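Local coordinates for protein glyoxylate reductase (Paecilomyces sp. J18, PDB 3WNV) that probably reduces glyoxylate to glycolate with a nicotinamide cofactor, as a fungal member of the D-isomer specific 2-hydroxyacid dehydrogenase family, at residues L7-I12 against E37-N42; V118-M123 against R174-N179. All coordinates share one frame; numbering follows the deposited sequence.

In the fold
From the N terminus the chain forms strand 5-9, then helix 16-21 and strand 27-31, and contact 1 closes a loop with 24 residues between its segments by packing helix 36-45 back on strand 5-9. After the five-stranded parallel sheet is completed at strand 103-105, helix 112-127 leads into the seven-stranded sheet. Contact 2 closes a loop with 50 residues between its segments, bringing that helix against the turn that follows helix 164-175. The two loops follow one another in series, neither nesting nor crossing. The centres of the two contacts lie 40 Å apart on opposite sides of the chain's centre, their nearest atoms about 21 Å apart, so each ties together its own sheet-and-helix unit.

Contact 1. Residues L7-I12 against E37-N42; sequences LLIGDI and EKFLEN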
ATOM      1  N   LEU A   7     -21.774  -9.788  -3.518  1.00 13.82           N
ATOM      2  CA  LEU A   7     -22.085  -8.463  -2.998  1.00 11.20           C
ATOM      3  C   LEU A   7     -20.913  -7.522  -3.229  1.00 15.25           C
ATOM      4  O   LEU A   7     -19.768  -7.820  -2.854  1.00 14.09           O
ATOM      5  CB  LEU A   7     -22.388  -8.551  -1.502  1.00 13.49           C
ATOM      6  CG  LEU A   7     -22.496  -7.208  -0.778  1.00 13.56           C
ATOM      7  CD1 LEU A   7     -23.710  -6.439  -1.283  1.00 17.91           C
ATOM      8  CD2 LEU A   7     -22.615  -7.451   0.754  1.00 17.08           C
ATOM      9  N   LEU A   8     -21.195  -6.380  -3.843  1.00 14.43           N
ATOM     10  CA  LEU A   8     -20.144  -5.394  -4.121  1.00 12.34           C
ATOM     11  C   LEU A   8     -20.196  -4.309  -3.038  1.00 16.32           C
ATOM     12  O   LEU A   8     -21.247  -3.691  -2.849  1.00 16.00           O
ATOM     13  CB  LEU A   8     -20.451  -4.736  -5.470  1.00 14.81           C
ATOM     14  CG  LEU A   8     -19.669  -3.415  -5.721  1.00  8.98           C
ATOM     15  CD1 LEU A   8     -18.138  -3.538  -5.599  1.00 13.19           C
ATOM     16  CD2 LEU A   8     -20.021  -2.802  -7.109  1.00 14.56           C
ATOM     17  N   ILE A   9     -19.092  -4.101  -2.317  1.00 17.05           N
ATOM     18  CA  ILE A   9     -19.020  -3.022  -1.331  1.00 18.84           C
ATOM     19  C   ILE A   9     -18.301  -1.856  -1.995  1.00 14.66           C
ATOM     20  O   ILE A   9     -17.181  -2.010  -2.460  1.00 14.74           O
ATOM     21  CB  ILE A   9     -18.150  -3.375  -0.092  1.00 15.12           C
ATOM     22  CG1 ILE A   9     -18.535  -4.736   0.535  1.00 18.15           C
ATOM     23  CG2 ILE A   9     -18.275  -2.239   0.951  1.00 15.61           C
ATOM     24  CD1 ILE A   9     -19.932  -4.825   1.051  1.00 18.36           C
ATOM     25  N   GLY A  10     -18.929  -0.688  -2.037  1.00 14.90           N
ATOM     26  CA  GLY A  10     -18.250   0.453  -2.621  1.00 15.22           C
ATOM     27  C   GLY A  10     -18.422   0.472  -4.128  1.00 15.60           C
ATOM     28  O   GLY A  10     -19.440   0.010  -4.633  1.00 17.61           O
ATOM     29  N   ASP A  11     -17.431   1.024  -4.829  1.00 13.75           N
ATOM     30  CA  ASP A  11     -17.574   1.312  -6.257  1.00 18.37           C
ATOM     31  C   ASP A  11     -16.644   0.426  -7.084  1.00 13.68           C
ATOM     32  O   ASP A  11     -15.565   0.024  -6.620  1.00 17.34           O
ATOM     33  CB  ASP A  11     -17.175   2.763  -6.571  1.00 24.58           C
ATOM     34  CG  ASP A  11     -18.019   3.806  -5.841  1.00 34.39           C
ATOM     35  OD1 ASP A  11     -19.212   3.557  -5.546  1.00 29.20           O
ATOM     36  OD2 ASP A  11     -17.463   4.907  -5.577  1.00 37.94           O
ATOM     37  N   ILE A  12     -17.058   0.172  -8.327  1.00 13.68           N
ATOM     38  CA  ILE A  12     -16.166  -0.341  -9.358  1.00 16.03           C
ATOM     39  C   ILE A  12     -16.149   0.732 -10.463  1.00 16.05           C
ATOM     40  O   ILE A  12     -17.194   1.139 -10.971  1.00 17.03           O
ATOM     41  CB  ILE A  12     -16.622  -1.747  -9.867  1.00 14.32           C
ATOM     42  CG1 ILE A  12     -16.325  -2.815  -8.782  1.00 15.88           C
ATOM     43  CG2 ILE A  12     -15.982  -2.085 -11.188  1.00 14.90           C
ATOM     44  CD1 ILE A  12     -16.904  -4.216  -9.080  1.00 16.18           C
ATOM     45  N   GLU A  37     -22.966   1.038  10.499  1.00 26.66           N
ATOM     46  CA  GLU A  37     -24.173   0.718  11.262  1.00 30.57           C
ATOM     47  C   GLU A  37     -25.220   0.087  10.350  1.00 30.66           C
ATOM     48  O   GLU A  37     -25.831  -0.943  10.679  1.00 28.31           O
ATOM     49  CB  GLU A  37     -24.723   1.992  11.929  1.00 39.27           C
ATOM     50  CG  GLU A  37     -26.034   1.821  12.695  1.00 49.70           C
ATOM     51  CD  GLU A  37     -26.901   3.085  12.669  1.00 57.91           C
ATOM     52  OE1 GLU A  37     -27.782   3.191  11.778  1.00 60.63           O
ATOM     53  OE2 GLU A  37     -26.701   3.966  13.538  1.00 57.53           O
ATOM     54  N   LYS A  38     -25.412   0.713   9.192  1.00 28.23           N
ATOM     55  CA  LYS A  38     -26.374   0.245   8.207  1.00 28.34           C
ATOM     56  C   LYS A  38     -25.906  -1.049   7.527  1.00 28.10           C
ATOM     57  O   LYS A  38     -26.728  -1.918   7.228  1.00 28.80           O
ATOM     58  CB  LYS A  38     -26.594   1.330   7.161  1.00 26.87           C
ATOM     59  CG  LYS A  38     -27.532   0.946   6.034  1.00 29.32           C
ATOM     60  CD  LYS A  38     -28.962   0.913   6.488  1.00 41.78           C
ATOM     61  CE  LYS A  38     -29.889   0.913   5.283  1.00 52.46           C
ATOM     62  NZ  LYS A  38     -29.278   0.152   4.142  1.00 58.58           N
ATOM     63  N   PHE A  39     -24.604  -1.176   7.273  1.00 23.85           N
ATOM     64  CA  PHE A  39     -24.090  -2.435   6.734  1.00 21.86           C
ATOM     65  C   PHE A  39     -24.382  -3.566   7.721  1.00 24.67           C
ATOM     66  O   PHE A  39     -24.924  -4.605   7.340  1.00 20.76           O
ATOM     67  CB  PHE A  39     -22.610  -2.353   6.359  1.00 16.87           C
ATOM     68  CG  PHE A  39     -22.077  -3.635   5.789  1.00 15.33           C
ATOM     69  CD1 PHE A  39     -22.338  -3.976   4.466  1.00 16.55           C
ATOM     70  CD2 PHE A  39     -21.359  -4.527   6.582  1.00 15.06           C
ATOM     71  CE1 PHE A  39     -21.886  -5.178   3.952  1.00 22.13           C
ATOM     72  CE2 PHE A  39     -20.913  -5.738   6.064  1.00 14.89           C
ATOM     73  CZ  PHE A  39     -21.175  -6.051   4.745  1.00 19.75           C
ATOM     74  N   LEU A  40     -24.078  -3.352   8.997  1.00 23.31           N
ATOM     75  CA  LEU A  40     -24.338  -4.396   9.989  1.00 23.05           C
ATOM     76  C   LEU A  40     -25.813  -4.718  10.123  1.00 24.85           C
ATOM     77  O   LEU A  40     -26.167  -5.878  10.305  1.00 23.74           O
ATOM     78  CB  LEU A  40     -23.692  -4.066  11.347  1.00 25.29           C
ATOM     79  CG  LEU A  40     -22.180  -3.867  11.377  1.00 25.41           C
ATOM     80  CD1 LEU A  40     -21.772  -3.346  12.729  1.00 25.67           C
ATOM     81  CD2 LEU A  40     -21.419  -5.140  11.076  1.00 26.23           C
ATOM     82  N   GLU A  41     -26.679  -3.706  10.009  1.00 26.29           N
ATOM     83  CA  GLU A  41     -28.124  -3.925  10.020  1.00 31.14           C
ATOM     84  C   GLU A  41     -28.578  -4.784   8.843  1.00 28.51           C
ATOM     85  O   GLU A  41     -29.426  -5.650   9.011  1.00 24.80           O
ATOM     86  CB  GLU A  41     -28.884  -2.594  10.021  1.00 35.86           C
ATOM     87  CG  GLU A  41     -29.114  -2.012  11.413  1.00 48.72           C
ATOM     88  CD  GLU A  41     -29.629  -0.576  11.379  1.00 55.59           C
ATOM     89  OE1 GLU A  41     -30.164  -0.155  10.325  1.00 56.16           O
ATOM     90  OE2 GLU A  41     -29.484   0.127  12.408  1.00 58.03           O
ATOM     91  N   ASN A  42     -28.007  -4.545   7.659  1.00 23.56           N
ATOM     92  CA  ASN A  42     -28.344  -5.349   6.488  1.00 22.77           C
ATOM     93  C   ASN A  42     -27.961  -6.793   6.731  1.00 17.87           C
ATOM     94  O   ASN A  42     -28.736  -7.693   6.454  1.00 25.64           O
ATOM     95  CB  ASN A  42     -27.608  -4.848   5.228  1.00 24.01           C
ATOM     96  CG  ASN A  42     -28.151  -3.520   4.707  1.00 30.17           C
ATOM     97  OD1 ASN A  42     -29.163  -3.013   5.202  1.00 27.01           O
ATOM     98  ND2 ASN A  42     -27.483  -2.960   3.690  1.00 26.86           N
TER
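Phe-39 meets Leu-7 and Ile-9 at one corner of its ring: CE1 is the nearest ring atom for both aliphatic side chains. Leu-7 CD2 stands 4.0 Å from Phe-39 CE1, close to the ring plane and therefore at the edge. Ile-9 CD1 comes nearer, 3.5 Å from Phe-39 CE1, and approaches at a slant. The next ring atom from Ile-9 CD1 is Phe-39 CZ at 4.1 Å. The directions of approach differ as well. Leu-7 and Phe-39 point at each other from opposite sides, whereas the Ile-9 side chain runs across that of Phe-39 at about a right angle.

The torsions account for this geometry. With CG of Phe-39 opposite its own backbone N (chi1 -179°), the ring extends from the helix toward the strand. In Ile-9 a second torsion of -62° folds CD1 back, so that this methyl is the part of the side chain that reaches the ring. Leu-7 CD2 and Ile-9 CD1 are themselves 3.8 Å apart, making an adjoining pair of methyls beside the same ring corner. No hydrogen bond crosses the contact, and all three side chains are buried, which marks it as a small apolar contact that buries 86 Å², both sides summed.

Leu-7 and Ile-9 alternate with Leu-8, whose side chain turns to Arg-16 and Trp-19 of helix 16-21; the two helices thus cover opposite faces of the parallel sheet. Strand 5-9 is hydrogen-bonded between strands 27-31 and 51-57, and helix 36-45, which joins those two in a beta-alpha-beta crossover, passes over it. Phe-31 of strand 27-31 makes an edge-to-face pair with Phe-39, and Ile-54 of strand 51-57 packs on Ile-9, extending the apolar layer under the helix in this flavodoxin-like arrangement.

Contact 2. Residues V118-M123 against R174-N179; sequences VAIFLM and RAFGMN
Met-123 and Met-178 supply the sulfur part of the contact. Met-123 SD lies 3.6 Å from Met-178 SD, and Met-123 CE is just as near to that sulfur. The two side chains run antiparallel, side by side. Each is bent at its last torsion (chi3 75° in Met-123, 83° in Met-178), which turns the terminal methyl off the line of the chain and lets the thioethers lie alongside.

The second kind of interaction is methyl to aromatic. Ile-120 CG2 touches Phe-176 at CZ (3.7 Å) and CE1 (3.8 Å), meeting the ring at a slant. Around this pair, Ile-120 also packs on Val-169 and Arg-172 of helix 164-175.

The turn that carries Phe-176 and Met-178 is held by backbone bonding. Gly-177, with phi of 85°, ends helix 164-175 in a Schellman motif, and its N binds Arg-174 O at 2.9 Å. Phe-176 and Met-178, the residues flanking this glycine, both start out toward helix 112-127, before the chain enters strand 179-183.

Val-210 of strand 210-213 touches both methionines, so the sulfur pair lies between the helices and the Rossmann-type sheet. With no hydrogen bond or charge pair across the segments, the association of the helix with the turn that follows helix 164-175 rests on dispersion and on burial of thioether and aliphatic groups, bordered by the more exposed Phe-176.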
ATOM      1  N   VAL A 118       6.089   5.904  -8.595  1.00 11.42           N
ATOM      2  CA  VAL A 118       5.890   7.022  -7.662  1.00 10.66           C
ATOM      3  C   VAL A 118       7.034   7.053  -6.625  1.00 11.34           C
ATOM      4  O   VAL A 118       7.492   8.101  -6.266  1.00  8.93           O
ATOM      5  CB  VAL A 118       4.504   6.982  -7.027  1.00  9.65           C
ATOM      6  CG1 VAL A 118       4.440   7.824  -5.759  1.00 10.09           C
ATOM      7  CG2 VAL A 118       3.475   7.505  -8.024  1.00 10.85           C
ATOM      8  N   ALA A 119       7.530   5.896  -6.213  1.00  6.92           N
ATOM      9  CA  ALA A 119       8.663   5.825  -5.271  1.00  6.80           C
ATOM     10  C   ALA A 119       9.877   6.525  -5.869  1.00  8.69           C
ATOM     11  O   ALA A 119      10.574   7.246  -5.177  1.00  8.39           O
ATOM     12  CB  ALA A 119       9.020   4.384  -5.003  1.00  7.03           C
ATOM     13  N   ILE A 120      10.161   6.278  -7.145  1.00  6.16           N
ATOM     14  CA  ILE A 120      11.358   6.917  -7.758  1.00  8.75           C
ATOM     15  C   ILE A 120      11.100   8.413  -7.959  1.00 10.99           C
ATOM     16  O   ILE A 120      11.968   9.248  -7.703  1.00 10.65           O
ATOM     17  CB  ILE A 120      11.726   6.245  -9.087  1.00  9.54           C
ATOM     18  CG1 ILE A 120      12.150   4.769  -8.834  1.00  9.66           C
ATOM     19  CG2 ILE A 120      12.806   7.041  -9.879  1.00  9.52           C
ATOM     20  CD1 ILE A 120      13.382   4.554  -7.903  1.00 11.90           C
ATOM     21  N   PHE A 121       9.893   8.758  -8.400  1.00  8.96           N
ATOM     22  CA  PHE A 121       9.505  10.170  -8.483  1.00  7.66           C
ATOM     23  C   PHE A 121       9.730  10.874  -7.171  1.00  7.94           C
ATOM     24  O   PHE A 121      10.401  11.919  -7.125  1.00  8.89           O
ATOM     25  CB  PHE A 121       8.058  10.306  -8.982  1.00  6.53           C
ATOM     26  CG  PHE A 121       7.569  11.730  -9.063  1.00 10.11           C
ATOM     27  CD1 PHE A 121       7.836  12.485 -10.187  1.00  7.56           C
ATOM     28  CD2 PHE A 121       6.806  12.282  -8.048  1.00 10.58           C
ATOM     29  CE1 PHE A 121       7.391  13.808 -10.308  1.00 10.36           C
ATOM     30  CE2 PHE A 121       6.324  13.623  -8.135  1.00 12.18           C
ATOM     31  CZ  PHE A 121       6.611  14.393  -9.300  1.00  6.93           C
ATOM     32  N   LEU A 122       9.206  10.313  -6.087  1.00  5.66           N
ATOM     33  CA  LEU A 122       9.442  10.863  -4.761  1.00  6.14           C
ATOM     34  C   LEU A 122      10.916  10.943  -4.367  1.00 10.82           C
ATOM     35  O   LEU A 122      11.311  11.891  -3.707  1.00  9.16           O
ATOM     36  CB  LEU A 122       8.652  10.075  -3.700  1.00  8.96           C
ATOM     37  CG  LEU A 122       7.156  10.270  -3.720  1.00  7.29           C
ATOM     38  CD1 LEU A 122       6.471   9.252  -2.771  1.00  6.63           C
ATOM     39  CD2 LEU A 122       6.794  11.725  -3.319  1.00  6.50           C
ATOM     40  N   MET A 123      11.716   9.923  -4.700  1.00  8.02           N
ATOM     41  CA  MET A 123      13.132   9.921  -4.332  1.00 10.19           C
ATOM     42  C   MET A 123      13.885  11.072  -5.012  1.00  7.26           C
ATOM     43  O   MET A 123      14.658  11.776  -4.400  1.00  7.73           O
ATOM     44  CB  MET A 123      13.763   8.585  -4.743  1.00  8.83           C
ATOM     45  CG  MET A 123      15.229   8.478  -4.324  1.00  8.36           C
ATOM     46  SD  MET A 123      16.013   6.945  -4.930  1.00 12.69           S
ATOM     47  CE  MET A 123      16.236   7.303  -6.684  1.00 12.91           C
ATOM     48  N   ARG A 174      18.651   1.152 -10.012  1.00 12.21           N
ATOM     49  CA  ARG A 174      19.910   0.773 -10.630  1.00 17.34           C
ATOM     50  C   ARG A 174      20.210   1.552 -11.915  1.00 19.27           C
ATOM     51  O   ARG A 174      21.380   1.851 -12.212  1.00 14.51           O
ATOM     52  CB  ARG A 174      19.961  -0.745 -10.915  1.00 16.16           C
ATOM     53  CG  ARG A 174      20.541  -1.526  -9.755  1.00 22.86           C
ATOM     54  CD  ARG A 174      20.727  -3.031 -10.075  1.00 30.30           C
ATOM     55  NE  ARG A 174      19.430  -3.635 -10.257  1.00 34.87           N
ATOM     56  CZ  ARG A 174      18.775  -4.336  -9.332  1.00 29.19           C
ATOM     57  NH1 ARG A 174      19.305  -4.604  -8.133  1.00 27.75           N
ATOM     58  NH2 ARG A 174      17.584  -4.790  -9.631  1.00 28.41           N
ATOM     59  N   ALA A 175      19.168   1.846 -12.681  1.00 14.51           N
ATOM     60  CA  ALA A 175      19.329   2.614 -13.910  1.00 14.70           C
ATOM     61  C   ALA A 175      19.729   4.052 -13.602  1.00 13.49           C
ATOM     62  O   ALA A 175      20.314   4.732 -14.471  1.00 15.04           O
ATOM     63  CB  ALA A 175      18.069   2.554 -14.762  1.00 11.86           C
ATOM     64  N   PHE A 176      19.463   4.493 -12.369  1.00 12.59           N
ATOM     65  CA  PHE A 176      19.914   5.808 -11.883  1.00 17.67           C
ATOM     66  C   PHE A 176      21.317   5.728 -11.284  1.00 15.53           C
ATOM     67  O   PHE A 176      21.819   6.716 -10.765  1.00 14.36           O
ATOM     68  CB  PHE A 176      18.938   6.432 -10.861  1.00 12.98           C
ATOM     69  CG  PHE A 176      17.640   6.916 -11.453  1.00 11.48           C
ATOM     70  CD1 PHE A 176      16.700   6.018 -11.943  1.00 16.36           C
ATOM     71  CD2 PHE A 176      17.335   8.266 -11.477  1.00 16.84           C
ATOM     72  CE1 PHE A 176      15.505   6.453 -12.483  1.00 14.25           C
ATOM     73  CE2 PHE A 176      16.134   8.714 -12.022  1.00 19.67           C
ATOM     74  CZ  PHE A 176      15.215   7.816 -12.521  1.00 18.38           C
ATOM     75  N   GLY A 177      21.958   4.563 -11.381  1.00 14.88           N
ATOM     76  CA  GLY A 177      23.318   4.388 -10.906  1.00 12.87           C
ATOM     77  C   GLY A 177      23.465   4.050  -9.424  1.00 15.99           C
ATOM     78  O   GLY A 177      24.577   4.147  -8.875  1.00 13.71           O
ATOM     79  N   MET A 178      22.365   3.662  -8.773  1.00 13.99           N
ATOM     80  CA  MET A 178      22.391   3.296  -7.344  1.00 11.40           C
ATOM     81  C   MET A 178      22.824   1.840  -7.095  1.00 11.93           C
ATOM     82  O   MET A 178      22.635   0.983  -7.943  1.00 17.24           O
ATOM     83  CB  MET A 178      21.036   3.548  -6.691  1.00  9.50           C
ATOM     84  CG  MET A 178      20.588   4.971  -6.880  1.00 15.50           C
ATOM     85  SD  MET A 178      19.130   5.327  -5.924  1.00 12.62           S
ATOM     86  CE  MET A 178      19.818   5.703  -4.308  1.00 10.85           C
ATOM     87  N   ASN A 179      23.437   1.610  -5.930  1.00 12.62           N
ATOM     88  CA  ASN A 179      23.738   0.272  -5.431  1.00 17.36           C
ATOM     89  C   ASN A 179      22.581  -0.116  -4.528  1.00 13.18           C
ATOM     90  O   ASN A 179      22.005   0.731  -3.828  1.00 14.83           O
ATOM     91  CB  ASN A 179      25.010   0.292  -4.598  1.00 19.62           C
ATOM     92  CG  ASN A 179      26.191   0.745  -5.382  1.00 26.26           C
ATOM     93  OD1 ASN A 179      26.926   1.633  -4.955  1.00 35.48           O
ATOM     94  ND2 ASN A 179      26.380   0.154  -6.555  1.00 22.96           N
TER